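Side-chain contacts in hypothetical protein yfcE (Escherichia coli, PDB 1SU1), which is of unknown function but belongs to the calcineurin-like phosphoesterase superfamily and holds a pair of neighbouring zinc ions: residues F133-L138 with L147-T152; W115-L120 with R124-H129; G66-L71 with R95-S100; D33-L38 with H151-V156. All coordinates share one frame; numbering follows the deposited sequence.

Interaction 1. Residues F133-L138 with L147-T152; sequences FGPENL and LVYGHT. With ZN (zinc ion), chain E.
P135 lies against one face of the Y149 ring. Its CD is 3.9 Å from the ring centroid and 24° off the ring normal, a CH-pi contact shifted toward the rim. The two side chains approach from opposite directions. Y149 CG is placed between its backbone N and carbonyl carbon (chi1 66°), which turns the ring toward the proline. The still closer modelled approach of P135 CG is doubtful.

The rest of the buried part rests on L147. Its CD2 branch touches the backbone carbon C of G134 at 3.7 Å. G134 has no side chain, and both this glycine and L147 are buried.

The looser side is at L138, which is exposed. Its CD2 meets L147 CD2 at 3.7 Å, one methyl against another, with the two side chains crossing at a slant. The loop here forms a type I turn from G134 to N137. Two backbone bonds join the ends of that turn: N137 N to G134 O at 2.9 Å and G134 N to N137 O at 3.0 Å.

The contact thus packs a loop turn onto the end of a central strand. Past Y149, the chain of 147-152 carries H151, whose ND1 binds a zinc ion. Strand 146-148 runs between strands 124-128 and 163-167. V148 bonds through its backbone to F126 and T128 on one neighbour, while L147 bonds to F164 and F166 on the other. L138 also touches H165 of strand 163-167.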
loop_
_atom_site.group_PDB
_atom_site.type_symbol
_atom_site.label_atom_id
_atom_site.label_comp_id
_atom_site.label_asym_id
_atom_site.label_seq_id
_atom_site.Cartn_x
_atom_site.Cartn_y
_atom_site.Cartn_z
ATOM N N PHE A 133 11.527 5.035 6.825
ATOM C CA PHE A 133 12.978 4.942 6.976
ATOM C C PHE A 133 13.385 6.190 7.760
ATOM O O PHE A 133 12.777 7.247 7.608
ATOM C CB PHE A 133 13.680 4.944 5.615
ATOM C CG PHE A 133 13.681 3.610 4.930
ATOM C CD1 PHE A 133 14.236 2.491 5.555
ATOM C CD2 PHE A 133 13.145 3.472 3.658
ATOM C CE1 PHE A 133 14.257 1.254 4.916
ATOM C CE2 PHE A 133 13.160 2.233 3.005
ATOM C CZ PHE A 133 13.717 1.124 3.635
ATOM N N GLY A 134 14.408 6.068 8.596
ATOM C CA GLY A 134 14.841 7.208 9.376
ATOM C C GLY A 134 16.045 6.902 10.238
ATOM O O GLY A 134 16.692 5.872 10.055
ATOM N N PRO A 135 16.368 7.784 11.197
ATOM C CA PRO A 135 17.504 7.642 12.116
ATOM C C PRO A 135 17.545 6.298 12.841
ATOM O O PRO A 135 18.620 5.781 13.150
ATOM C CB PRO A 135 17.303 8.798 13.095
ATOM C CG PRO A 135 16.628 9.815 12.268
ATOM C CD PRO A 135 15.619 9.020 11.486
ATOM N N GLU A 136 16.371 5.740 13.114
ATOM C CA GLU A 136 16.287 4.469 13.818
ATOM C C GLU A 136 15.946 3.273 12.936
ATOM O O GLU A 136 15.674 2.184 13.436
ATOM C CB GLU A 136 15.289 4.591 14.961
ATOM C CG GLU A 136 15.706 5.652 15.961
ATOM C CD GLU A 136 14.764 5.754 17.134
ATOM O OE1 GLU A 136 14.980 6.646 17.981
ATOM O OE2 GLU A 136 13.813 4.945 17.210
ATOM N N ASN A 137 15.959 3.488 11.626
ATOM C CA ASN A 137 15.700 2.436 10.653
ATOM C C ASN A 137 16.286 2.908 9.329
ATOM O O ASN A 137 15.564 3.335 8.423
ATOM C CB ASN A 137 14.211 2.186 10.481
ATOM C CG ASN A 137 13.939 0.979 9.593
ATOM O OD1 ASN A 137 12.891 0.880 8.954
ATOM N ND2 ASN A 137 14.893 0.055 9.551
ATOM N N LEU A 138 17.605 2.819 9.235
ATOM C CA LEU A 138 18.352 3.273 8.076
ATOM C C LEU A 138 18.217 2.486 6.783
ATOM O O LEU A 138 18.207 1.258 6.782
ATOM C CB LEU A 138 19.838 3.349 8.438
ATOM C CG LEU A 138 20.205 4.245 9.625
ATOM C CD1 LEU A 138 21.702 4.146 9.925
ATOM C CD2 LEU A 138 19.820 5.675 9.301
ATOM N N LEU A 147 21.083 10.832 4.386
ATOM C CA LEU A 147 19.706 10.465 4.688
ATOM C C LEU A 147 18.971 11.793 4.956
ATOM O O LEU A 147 19.265 12.480 5.939
ATOM C CB LEU A 147 19.625 9.581 5.934
ATOM C CG LEU A 147 18.194 9.414 6.484
ATOM C CD1 LEU A 147 17.339 8.638 5.495
ATOM C CD2 LEU A 147 18.230 8.694 7.825
ATOM N N VAL A 148 18.040 12.159 4.079
ATOM C CA VAL A 148 17.275 13.401 4.223
ATOM C C VAL A 148 15.846 13.101 4.683
ATOM O O VAL A 148 15.074 12.475 3.949
ATOM C CB VAL A 148 17.206 14.176 2.878
ATOM C CG1 VAL A 148 16.379 15.440 3.048
ATOM C CG2 VAL A 148 18.608 14.518 2.388
ATOM N N TYR A 149 15.486 13.569 5.878
ATOM C CA TYR A 149 14.152 13.316 6.436
ATOM C C TYR A 149 13.565 14.438 7.321
ATOM O O TYR A 149 14.275 15.368 7.734
ATOM C CB TYR A 149 14.202 12.063 7.290
ATOM C CG TYR A 149 15.058 12.233 8.524
ATOM C CD1 TYR A 149 16.445 12.368 8.423
ATOM C CD2 TYR A 149 14.480 12.293 9.795
ATOM C CE1 TYR A 149 17.239 12.565 9.563
ATOM C CE2 TYR A 149 15.266 12.487 10.936
ATOM C CZ TYR A 149 16.640 12.620 10.810
ATOM O OH TYR A 149 17.406 12.788 11.944
ATOM N N GLY A 150 12.273 14.302 7.635
ATOM C CA GLY A 150 11.572 15.249 8.493
ATOM C C GLY A 150 10.943 14.491 9.654
ATOM O O GLY A 150 11.636 13.829 10.419
ATOM N N HIS A 151 9.630 14.603 9.805
ATOM C CA HIS A 151 8.893 13.873 10.839
ATOM C C HIS A 151 9.149 14.133 12.328
ATOM O O HIS A 151 8.194 14.180 13.115
ATOM C CB HIS A 151 9.022 12.356 10.594
ATOM C CG HIS A 151 8.065 11.538 11.407
ATOM N ND1 HIS A 151 6.700 11.686 11.311
ATOM C CD2 HIS A 151 8.278 10.594 12.352
ATOM C CE1 HIS A 151 6.109 10.868 12.166
ATOM N NE2 HIS A 151 7.043 10.196 12.811
ATOM N N THR A 152 10.407 14.260 12.741
ATOM C CA THR A 152 10.697 14.495 14.163
ATOM C C THR A 152 10.503 15.957 14.584
ATOM O O THR A 152 10.332 16.252 15.773
ATOM C CB THR A 152 12.150 14.139 14.528
ATOM O OG1 THR A 152 13.047 14.979 13.782
ATOM C CG2 THR A 152 12.440 12.673 14.210
HETATM ZN ZN ZN E . 5.220 13.023 10.307
#

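Interaction 2. Residues W115-L120 with R124-H129; sequences WQQVLL and RLFLTH. With ZN (zinc ion), chain E.
This is a beta hairpin at one end of a five-stranded mixed sheet. Strands 115-119 and 124-128 run antiparallel, with axes 4.9 Å apart at their closest. Just past strand 124-128, H129 binds a zinc ion through NE2. Q116 with L127 and V118 with L125 are hydrogen-bonded pairs. The straightest of their backbone bonds runs from L125 N to V118 O, 2.9 Å at 175°.

V118, L125 and L127 pack on one face of the hairpin. V118 and L125 lie side by side, CB to CB at 3.8 Å. The CG2 branch of V118 reaches across to L127 CD1 at 3.9 Å. On this same face, Q116 sends its amide away from L127, and its OE1 accepts a bond from Q117 of the second subunit. Q117 and V118 also pair in a parallel ladder with a strand of that subunit, so the sheet continues across the interface.

W115, Q117, F126 and R124 share the other face. W115 and F126 point the same way, with W115 CB 3.7 Å from F126 CZ. Their rings meet obliquely. The bend of Q117 at chi2 (-80°) brings its amide toward the neighbouring strand, where NE2 comes near the F126 ring. That NE2 donates to Q116 OE1 of the second subunit, which helps fix the turn of the amide. R124, its chain extended (chi2 170°), carries its guanidinium slantwise across that amide. R124 NE donates to Q117 OE1 at 2.8 Å from above the carbonyl plane, and R124 NH2 adds a weak bond to the same oxygen at 3.3 Å.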
loop_
_atom_site.group_PDB
_atom_site.type_symbol
_atom_site.label_atom_id
_atom_site.label_comp_id
_atom_site.label_asym_id
_atom_site.label_seq_id
_atom_site.Cartn_x
_atom_site.Cartn_y
_atom_site.Cartn_z
ATOM N N TRP A 115 9.698 7.535 -1.116
ATOM C CA TRP A 115 11.073 8.014 -1.186
ATOM C C TRP A 115 11.422 8.352 -2.628
ATOM O O TRP A 115 10.727 7.930 -3.552
ATOM C CB TRP A 115 12.062 6.974 -0.629
ATOM C CG TRP A 115 11.794 5.551 -1.057
ATOM C CD1 TRP A 115 12.009 4.998 -2.297
ATOM C CD2 TRP A 115 11.170 4.531 -0.267
ATOM N NE1 TRP A 115 11.554 3.701 -2.324
ATOM C CE2 TRP A 115 11.038 3.385 -1.093
ATOM C CE3 TRP A 115 10.721 4.469 1.062
ATOM C CZ2 TRP A 115 10.449 2.195 -0.639
ATOM C CZ3 TRP A 115 10.138 3.283 1.518
ATOM C CH2 TRP A 115 10.014 2.158 0.665
ATOM N N GLN A 116 12.469 9.154 -2.809
ATOM C CA GLN A 116 12.946 9.551 -4.131
ATOM C C GLN A 116 14.432 9.861 -3.976
ATOM O O GLN A 116 14.951 9.863 -2.855
ATOM C CB GLN A 116 12.154 10.749 -4.680
ATOM C CG GLN A 116 10.659 10.453 -4.827
ATOM C CD GLN A 116 9.922 11.382 -5.780
ATOM O OE1 GLN A 116 10.189 11.402 -6.979
ATOM N NE2 GLN A 116 8.977 12.151 -5.245
ATOM N N GLN A 117 15.128 10.107 -5.082
ATOM C CA GLN A 117 16.572 10.328 -5.008
ATOM C C GLN A 117 17.137 11.531 -5.752
ATOM O O GLN A 117 16.577 11.995 -6.747
ATOM C CB GLN A 117 17.313 9.109 -5.573
ATOM C CG GLN A 117 16.722 7.769 -5.225
ATOM C CD GLN A 117 17.093 7.328 -3.846
ATOM O OE1 GLN A 117 18.264 7.359 -3.471
ATOM N NE2 GLN A 117 16.100 6.897 -3.076
ATOM N N VAL A 118 18.301 11.972 -5.283
ATOM C CA VAL A 118 19.033 13.055 -5.911
ATOM C C VAL A 118 20.443 12.517 -6.070
ATOM O O VAL A 118 21.034 12.036 -5.106
ATOM C CB VAL A 118 19.100 14.324 -5.028
ATOM C CG1 VAL A 118 19.916 15.393 -5.748
ATOM C CG2 VAL A 118 17.695 14.834 -4.725
ATOM N N LEU A 119 20.987 12.595 -7.277
ATOM C CA LEU A 119 22.343 12.108 -7.512
ATOM C C LEU A 119 23.332 13.240 -7.796
ATOM O O LEU A 119 23.148 14.024 -8.727
ATOM C CB LEU A 119 22.367 11.124 -8.692
ATOM C CG LEU A 119 21.540 9.831 -8.614
ATOM C CD1 LEU A 119 21.893 8.958 -9.817
ATOM C CD2 LEU A 119 21.821 9.089 -7.323
ATOM N N LEU A 120 24.386 13.316 -6.996
ATOM C CA LEU A 120 25.408 14.331 -7.201
ATOM C C LEU A 120 26.548 13.690 -7.990
ATOM O O LEU A 120 26.309 12.760 -8.760
ATOM C CB LEU A 120 25.892 14.867 -5.854
ATOM C CG LEU A 120 24.752 15.450 -5.007
ATOM C CD1 LEU A 120 25.319 16.192 -3.808
ATOM C CD2 LEU A 120 23.905 16.400 -5.865
ATOM N N ARG A 124 24.899 10.341 -3.005
ATOM C CA ARG A 124 23.481 10.110 -3.156
ATOM C C ARG A 124 22.653 10.673 -1.990
ATOM O O ARG A 124 22.996 10.470 -0.825
ATOM C CB ARG A 124 23.301 8.604 -3.280
ATOM C CG ARG A 124 21.907 8.082 -3.247
ATOM C CD ARG A 124 21.976 6.618 -3.624
ATOM N NE ARG A 124 20.700 5.960 -3.444
ATOM C CZ ARG A 124 20.527 4.894 -2.684
ATOM N NH1 ARG A 124 21.554 4.366 -2.038
ATOM N NH2 ARG A 124 19.324 4.371 -2.558
ATOM N N LEU A 125 21.574 11.389 -2.308
ATOM C CA LEU A 125 20.684 11.931 -1.277
ATOM C C LEU A 125 19.402 11.102 -1.267
ATOM O O LEU A 125 18.703 11.035 -2.271
ATOM C CB LEU A 125 20.308 13.396 -1.563
ATOM C CG LEU A 125 21.370 14.499 -1.687
ATOM C CD1 LEU A 125 20.662 15.857 -1.671
ATOM C CD2 LEU A 125 22.348 14.423 -0.551
ATOM N N PHE A 126 19.094 10.491 -0.127
ATOM C CA PHE A 126 17.896 9.678 0.016
ATOM C C PHE A 126 16.796 10.481 0.722
ATOM O O PHE A 126 16.853 10.672 1.932
ATOM C CB PHE A 126 18.224 8.409 0.829
ATOM C CG PHE A 126 17.115 7.376 0.838
ATOM C CD1 PHE A 126 17.093 6.343 -0.100
ATOM C CD2 PHE A 126 16.097 7.440 1.781
ATOM C CE1 PHE A 126 16.077 5.393 -0.098
ATOM C CE2 PHE A 126 15.069 6.489 1.794
ATOM C CZ PHE A 126 15.061 5.464 0.853
ATOM N N LEU A 127 15.784 10.903 -0.033
ATOM C CA LEU A 127 14.663 11.695 0.495
ATOM C C LEU A 127 13.463 10.860 0.967
ATOM O O LEU A 127 12.844 10.147 0.172
ATOM C CB LEU A 127 14.169 12.692 -0.577
ATOM C CG LEU A 127 15.202 13.385 -1.477
ATOM C CD1 LEU A 127 14.473 14.180 -2.550
ATOM C CD2 LEU A 127 16.107 14.303 -0.648
ATOM N N THR A 128 13.104 10.992 2.245
ATOM C CA THR A 128 11.968 10.260 2.810
ATOM C C THR A 128 11.391 11.075 3.983
ATOM O O THR A 128 12.085 11.924 4.532
ATOM C CB THR A 128 12.416 8.846 3.303
ATOM O OG1 THR A 128 11.265 8.022 3.521
ATOM C CG2 THR A 128 13.204 8.956 4.601
ATOM N N HIS A 129 10.140 10.816 4.371
ATOM C CA HIS A 129 9.523 11.565 5.461
ATOM C C HIS A 129 10.100 11.278 6.839
ATOM O O HIS A 129 10.317 12.204 7.638
ATOM C CB HIS A 129 8.013 11.334 5.524
ATOM C CG HIS A 129 7.336 12.118 6.610
ATOM N ND1 HIS A 129 7.186 13.491 6.560
ATOM C CD2 HIS A 129 6.799 11.731 7.795
ATOM C CE1 HIS A 129 6.588 13.912 7.660
ATOM N NE2 HIS A 129 6.342 12.863 8.426
HETATM ZN ZN ZN E . 5.220 13.023 10.307
#

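Interaction 3. Residues G66-L71 with R95-S100; sequences GPRNAL and RGNCDS. With ZN (zinc ion), chain E; SO4 (sulfate ion), chain G.
N97 and R68 meet beside a sulfate ion. The amide of N97 is split between two tasks: OD1 binds a zinc ion, and ND2 faces the sulfate. Sulfate O2 binds the same zinc at 2.3 Å. D61, H129 and H151 complete the site.

Hydrogen bonds hold the sulfate from both segments. N97 ND2 donates to sulfate O3 at 3.2 Å and 169°. N69 ND2 donates to sulfate O4 at 3.0 Å and 180°. N69 ND2 also bonds to H65 O, which holds its amide in place.

R68 probably adds electrostatic attraction. Its chain bends at chi3 (-75°) and brings NH2 to sulfate O3, although the modelled separation is doubtfully short. The R68 guanidinium stands nearly at a right angle to the N97 amide. N97 ND2 lies at the guanidinium edge, 3.3 Å from R68 NH2. Both are donors turned to one anion.

Apolar packing is slight. C98 SG touches G66 CA at 4.0 Å.

G96-N97-C98-D99 probably corresponds to the GNH(E/D) motif of the superfamily, with C98 at the His position. D99 OD2 accepts from G96 N at 3.0 Å and so braces this turn. The contact joins two loops. Loop 66-71 lies between strand 55-58 and helix 77-85. Loop 95-100 leads from strand 91-93 to helix 101-106. R68 and N97 also pack on V102 of the third subunit.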
loop_
_atom_site.group_PDB
_atom_site.type_symbol
_atom_site.label_atom_id
_atom_site.label_comp_id
_atom_site.label_asym_id
_atom_site.label_seq_id
_atom_site.Cartn_x
_atom_site.Cartn_y
_atom_site.Cartn_z
ATOM N N GLY A 66 -2.421 16.653 12.129
ATOM C CA GLY A 66 -1.985 15.460 12.825
ATOM C C GLY A 66 -2.808 15.304 14.088
ATOM O O GLY A 66 -2.847 16.218 14.907
ATOM N N PRO A 67 -3.486 14.158 14.277
ATOM C CA PRO A 67 -4.312 13.920 15.464
ATOM C C PRO A 67 -3.573 14.100 16.790
ATOM O O PRO A 67 -4.192 14.395 17.812
ATOM C CB PRO A 67 -4.796 12.480 15.265
ATOM C CG PRO A 67 -4.836 12.341 13.780
ATOM C CD PRO A 67 -3.544 13.001 13.366
ATOM N N ARG A 68 -2.256 13.913 16.775
ATOM C CA ARG A 68 -1.453 14.049 17.989
ATOM C C ARG A 68 -1.067 15.501 18.289
ATOM O O ARG A 68 -0.723 15.832 19.420
ATOM C CB ARG A 68 -0.171 13.211 17.873
ATOM C CG ARG A 68 -0.360 11.701 17.990
ATOM C CD ARG A 68 0.970 10.967 17.791
ATOM N NE ARG A 68 1.390 10.936 16.389
ATOM C CZ ARG A 68 2.609 10.595 15.975
ATOM N NH1 ARG A 68 3.543 10.259 16.853
ATOM N NH2 ARG A 68 2.888 10.567 14.679
ATOM N N ASN A 69 -1.137 16.362 17.277
ATOM C CA ASN A 69 -0.752 17.767 17.428
ATOM C C ASN A 69 -1.886 18.772 17.592
ATOM O O ASN A 69 -3.010 18.559 17.127
ATOM C CB ASN A 69 0.083 18.216 16.223
ATOM C CG ASN A 69 1.255 17.308 15.952
ATOM O OD1 ASN A 69 2.054 17.025 16.845
ATOM N ND2 ASN A 69 1.373 16.847 14.710
ATOM N N ALA A 70 -1.577 19.880 18.256
ATOM C CA ALA A 70 -2.550 20.950 18.425
ATOM C C ALA A 70 -2.473 21.663 17.085
ATOM O O ALA A 70 -1.469 21.527 16.379
ATOM C CB ALA A 70 -2.124 21.886 19.551
ATOM N N LEU A 71 -3.515 22.392 16.706
ATOM C CA LEU A 71 -3.460 23.091 15.431
ATOM C C LEU A 71 -2.270 24.040 15.459
ATOM O O LEU A 71 -1.965 24.628 16.492
ATOM C CB LEU A 71 -4.729 23.899 15.191
ATOM C CG LEU A 71 -6.062 23.170 15.061
ATOM C CD1 LEU A 71 -7.114 24.174 14.605
ATOM C CD2 LEU A 71 -5.950 22.027 14.044
ATOM N N ARG A 95 5.738 11.180 0.620
ATOM C CA ARG A 95 4.634 10.941 1.546
ATOM C C ARG A 95 4.954 10.936 3.037
ATOM O O ARG A 95 5.880 10.250 3.481
ATOM C CB ARG A 95 3.942 9.612 1.177
ATOM C CG ARG A 95 2.558 9.439 1.780
ATOM C CD ARG A 95 1.935 8.093 1.408
ATOM N NE ARG A 95 2.495 6.972 2.166
ATOM C CZ ARG A 95 3.253 6.011 1.640
ATOM N NH1 ARG A 95 3.554 6.029 0.349
ATOM N NH2 ARG A 95 3.698 5.021 2.405
ATOM N N GLY A 96 4.163 11.694 3.803
ATOM C CA GLY A 96 4.329 11.742 5.249
ATOM C C GLY A 96 3.234 10.915 5.914
ATOM O O GLY A 96 2.201 10.675 5.294
ATOM N N ASN A 97 3.434 10.495 7.161
ATOM C CA ASN A 97 2.436 9.681 7.856
ATOM C C ASN A 97 1.079 10.350 8.035
ATOM O O ASN A 97 0.085 9.673 8.322
ATOM C CB ASN A 97 2.965 9.276 9.229
ATOM C CG ASN A 97 3.208 10.473 10.116
ATOM O OD1 ASN A 97 3.714 11.479 9.650
ATOM N ND2 ASN A 97 2.844 10.374 11.391
ATOM N N CYS A 98 1.029 11.674 7.880
ATOM C CA CYS A 98 -0.228 12.399 8.043
ATOM C C CYS A 98 -0.912 12.726 6.723
ATOM O O CYS A 98 -2.050 13.212 6.717
ATOM C CB CYS A 98 -0.012 13.698 8.837
ATOM S SG CYS A 98 0.584 13.503 10.529
ATOM N N ASP A 99 -0.241 12.468 5.603
ATOM C CA ASP A 99 -0.857 12.753 4.307
ATOM C C ASP A 99 -1.800 11.620 3.884
ATOM O O ASP A 99 -1.501 10.449 4.100
ATOM C CB ASP A 99 0.222 12.964 3.241
ATOM C CG ASP A 99 1.164 14.126 3.583
ATOM O OD1 ASP A 99 0.705 15.100 4.227
ATOM O OD2 ASP A 99 2.354 14.073 3.196
ATOM N N SER A 100 -2.938 11.976 3.291
ATOM C CA SER A 100 -3.912 10.988 2.837
ATOM C C SER A 100 -4.216 11.225 1.367
ATOM O O SER A 100 -3.640 12.121 0.755
ATOM C CB SER A 100 -5.199 11.076 3.670
ATOM O OG SER A 100 -5.817 12.344 3.530
HETATM ZN ZN ZN E . 5.220 13.023 10.307
HETATM S S SO4 G . 3.933 13.824 13.236
HETATM O O1 SO4 G . 5.288 13.363 13.585
HETATM O O2 SO4 G . 3.887 14.095 11.803
HETATM O O3 SO4 G . 2.908 12.792 13.519
HETATM O O4 SO4 G . 3.624 15.060 13.990
#

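Interaction 4. Residues D33-L38 with H151-V156; sequences DIHGSL and HTHLPV. With ZN (zinc ion), chain F; ZN (zinc ion), chain E.
D33 and H153 both place CG beside the backbone N, anti to the carbonyl carbon (chi1 -63° in D33), which turns the carboxylate and the imidazole onto one zinc ion. This is half of the two-metal centre of the calcineurin-like fold. D33 and H35 form its DxH motif, and G150 to H153 form its GHTH motif.

D33 OD1 binds the zinc at 1.9 Å. H35 NE2 and H153 NE2 each bind it at 2.2 Å. The two histidines arrive from opposite directions and meet rim to rim. H153 NE2 lies in the plane of the H35 ring, at its edge, while the ring planes stand 60° apart. The metal, not a hydrogen bond, holds these nitrogens close. Behind H35, its ND1 bonds to N64 O, a second-shell contact that fixes the ring's rotation.

H151 reaches the other zinc through ND1. That zinc is also bound by D61, N97 and H129. T152, between the two histidines, accepts from L154 N through OG1 in an ST turn.

The second D33 oxygen ties the metal ligand to the backbone of 151-156. A water bridges the segments, donating to D33 OD2 at 3.3 Å and accepting from H153 N at 2.8 Å. There is also a direct bond: H151 N donates to D33 OD2 at 2.9 Å and 136°, using the syn lone pair of that oxygen.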
loop_
_atom_site.group_PDB
_atom_site.type_symbol
_atom_site.label_atom_id
_atom_site.label_comp_id
_atom_site.label_asym_id
_atom_site.label_seq_id
_atom_site.Cartn_x
_atom_site.Cartn_y
_atom_site.Cartn_z
ATOM N N ASP A 33 7.037 19.106 7.235
ATOM C CA ASP A 33 6.027 19.181 8.282
ATOM C C ASP A 33 5.306 20.542 8.345
ATOM O O ASP A 33 5.349 21.251 9.367
ATOM C CB ASP A 33 6.681 18.842 9.625
ATOM C CG ASP A 33 7.226 17.397 9.669
ATOM O OD1 ASP A 33 6.488 16.463 10.081
ATOM O OD2 ASP A 33 8.390 17.190 9.261
ATOM N N ILE A 34 4.651 20.882 7.238
ATOM C CA ILE A 34 3.883 22.109 7.087
ATOM C C ILE A 34 2.616 22.007 7.938
ATOM O O ILE A 34 2.219 22.969 8.604
ATOM C CB ILE A 34 3.507 22.308 5.606
ATOM C CG1 ILE A 34 4.788 22.362 4.763
ATOM C CG2 ILE A 34 2.672 23.580 5.431
ATOM C CD1 ILE A 34 4.552 22.446 3.262
ATOM N N HIS A 35 1.991 20.831 7.913
ATOM C CA HIS A 35 0.787 20.570 8.698
ATOM C C HIS A 35 -0.350 21.586 8.550
ATOM O O HIS A 35 -1.066 21.869 9.512
ATOM C CB HIS A 35 1.149 20.446 10.182
ATOM C CG HIS A 35 1.892 19.189 10.526
ATOM N ND1 HIS A 35 1.305 17.941 10.490
ATOM C CD2 HIS A 35 3.163 18.992 10.950
ATOM C CE1 HIS A 35 2.180 17.032 10.879
ATOM N NE2 HIS A 35 3.315 17.643 11.164
ATOM N N GLY A 36 -0.518 22.134 7.354
ATOM C CA GLY A 36 -1.604 23.075 7.131
ATOM C C GLY A 36 -1.409 24.542 7.523
ATOM O O GLY A 36 -2.352 25.321 7.416
ATOM N N SER A 37 -0.216 24.914 7.988
ATOM C CA SER A 37 0.068 26.298 8.385
ATOM C C SER A 37 0.185 27.230 7.180
ATOM O O SER A 37 1.156 27.160 6.429
ATOM C CB SER A 37 1.369 26.356 9.191
ATOM O OG SER A 37 1.659 27.680 9.599
ATOM N N LEU A 38 -0.807 28.090 6.981
ATOM C CA LEU A 38 -0.769 29.019 5.848
ATOM C C LEU A 38 0.385 30.042 5.923
ATOM O O LEU A 38 1.034 30.327 4.914
ATOM C CB LEU A 38 -2.111 29.751 5.717
ATOM C CG LEU A 38 -2.212 30.836 4.636
ATOM C CD1 LEU A 38 -1.787 30.273 3.282
ATOM C CD2 LEU A 38 -3.637 31.356 4.574
ATOM N N HIS A 151 9.630 14.603 9.805
ATOM C CA HIS A 151 8.893 13.873 10.839
ATOM C C HIS A 151 9.149 14.133 12.328
ATOM O O HIS A 151 8.194 14.180 13.115
ATOM C CB HIS A 151 9.022 12.356 10.594
ATOM C CG HIS A 151 8.065 11.538 11.407
ATOM N ND1 HIS A 151 6.700 11.686 11.311
ATOM C CD2 HIS A 151 8.278 10.594 12.352
ATOM C CE1 HIS A 151 6.109 10.868 12.166
ATOM N NE2 HIS A 151 7.043 10.196 12.811
ATOM N N THR A 152 10.407 14.260 12.741
ATOM C CA THR A 152 10.697 14.495 14.163
ATOM C C THR A 152 10.503 15.957 14.584
ATOM O O THR A 152 10.332 16.252 15.773
ATOM C CB THR A 152 12.150 14.139 14.528
ATOM O OG1 THR A 152 13.047 14.979 13.782
ATOM C CG2 THR A 152 12.440 12.673 14.210
ATOM N N HIS A 153 10.536 16.863 13.611
ATOM C CA HIS A 153 10.418 18.294 13.883
ATOM C C HIS A 153 11.653 18.773 14.652
ATOM O O HIS A 153 11.581 19.759 15.383
ATOM C CB HIS A 153 9.167 18.615 14.713
ATOM C CG HIS A 153 7.882 18.214 14.065
ATOM N ND1 HIS A 153 6.654 18.632 14.533
ATOM C CD2 HIS A 153 7.626 17.402 13.012
ATOM C CE1 HIS A 153 5.699 18.094 13.798
ATOM N NE2 HIS A 153 6.263 17.343 12.869
ATOM N N LEU A 154 12.765 18.050 14.514
ATOM C CA LEU A 154 14.013 18.417 15.164
ATOM C C LEU A 154 15.075 18.543 14.081
ATOM O O LEU A 154 15.392 17.576 13.397
ATOM C CB LEU A 154 14.421 17.371 16.209
ATOM C CG LEU A 154 13.583 17.316 17.499
ATOM C CD1 LEU A 154 14.111 16.225 18.426
ATOM C CD2 LEU A 154 13.636 18.666 18.212
ATOM N N PRO A 155 15.643 19.752 13.911
ATOM C CA PRO A 155 16.670 19.995 12.891
ATOM C C PRO A 155 17.969 19.237 13.135
ATOM O O PRO A 155 18.423 19.118 14.272
ATOM C CB PRO A 155 16.866 21.504 12.968
ATOM C CG PRO A 155 16.766 21.740 14.449
ATOM C CD PRO A 155 15.543 20.903 14.828
ATOM N N VAL A 156 18.560 18.724 12.064
ATOM C CA VAL A 156 19.808 17.997 12.178
ATOM C C VAL A 156 20.652 18.257 10.943
ATOM O O VAL A 156 20.128 18.429 9.843
ATOM C CB VAL A 156 19.560 16.455 12.321
ATOM C CG1 VAL A 156 20.883 15.709 12.365
ATOM C CG2 VAL A 156 18.758 16.166 13.585
HETATM ZN ZN ZN F . 5.078 16.309 11.316
HETATM ZN ZN ZN E . 5.220 13.023 10.307
HETATM O O HOH W 1 11.241 17.308 10.888
#

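All four contacts reach the two-zinc centre, whose metals are 3.4 Å apart, zinc to zinc. Interaction 4 supplies three ligands of one zinc and H151 of the other. Interactions 2 and 3 add H129 and N97 to that second zinc, where H129 NE2 and H151 ND1 are 3.1 Å apart. Interaction 1 shares H151 and T152 with interaction 4. Interactions 1 and 2 both reach one sheet, through neighbouring strands 146-148 and 124-128, with probable hydrogen bonds V148 N to F126 O and G150 N to H129 O, each 2.9 Å. Interaction 3 carries the sulfate, and its C98 SG packs on H35 CE1 of interaction 4 at 3.9 Å.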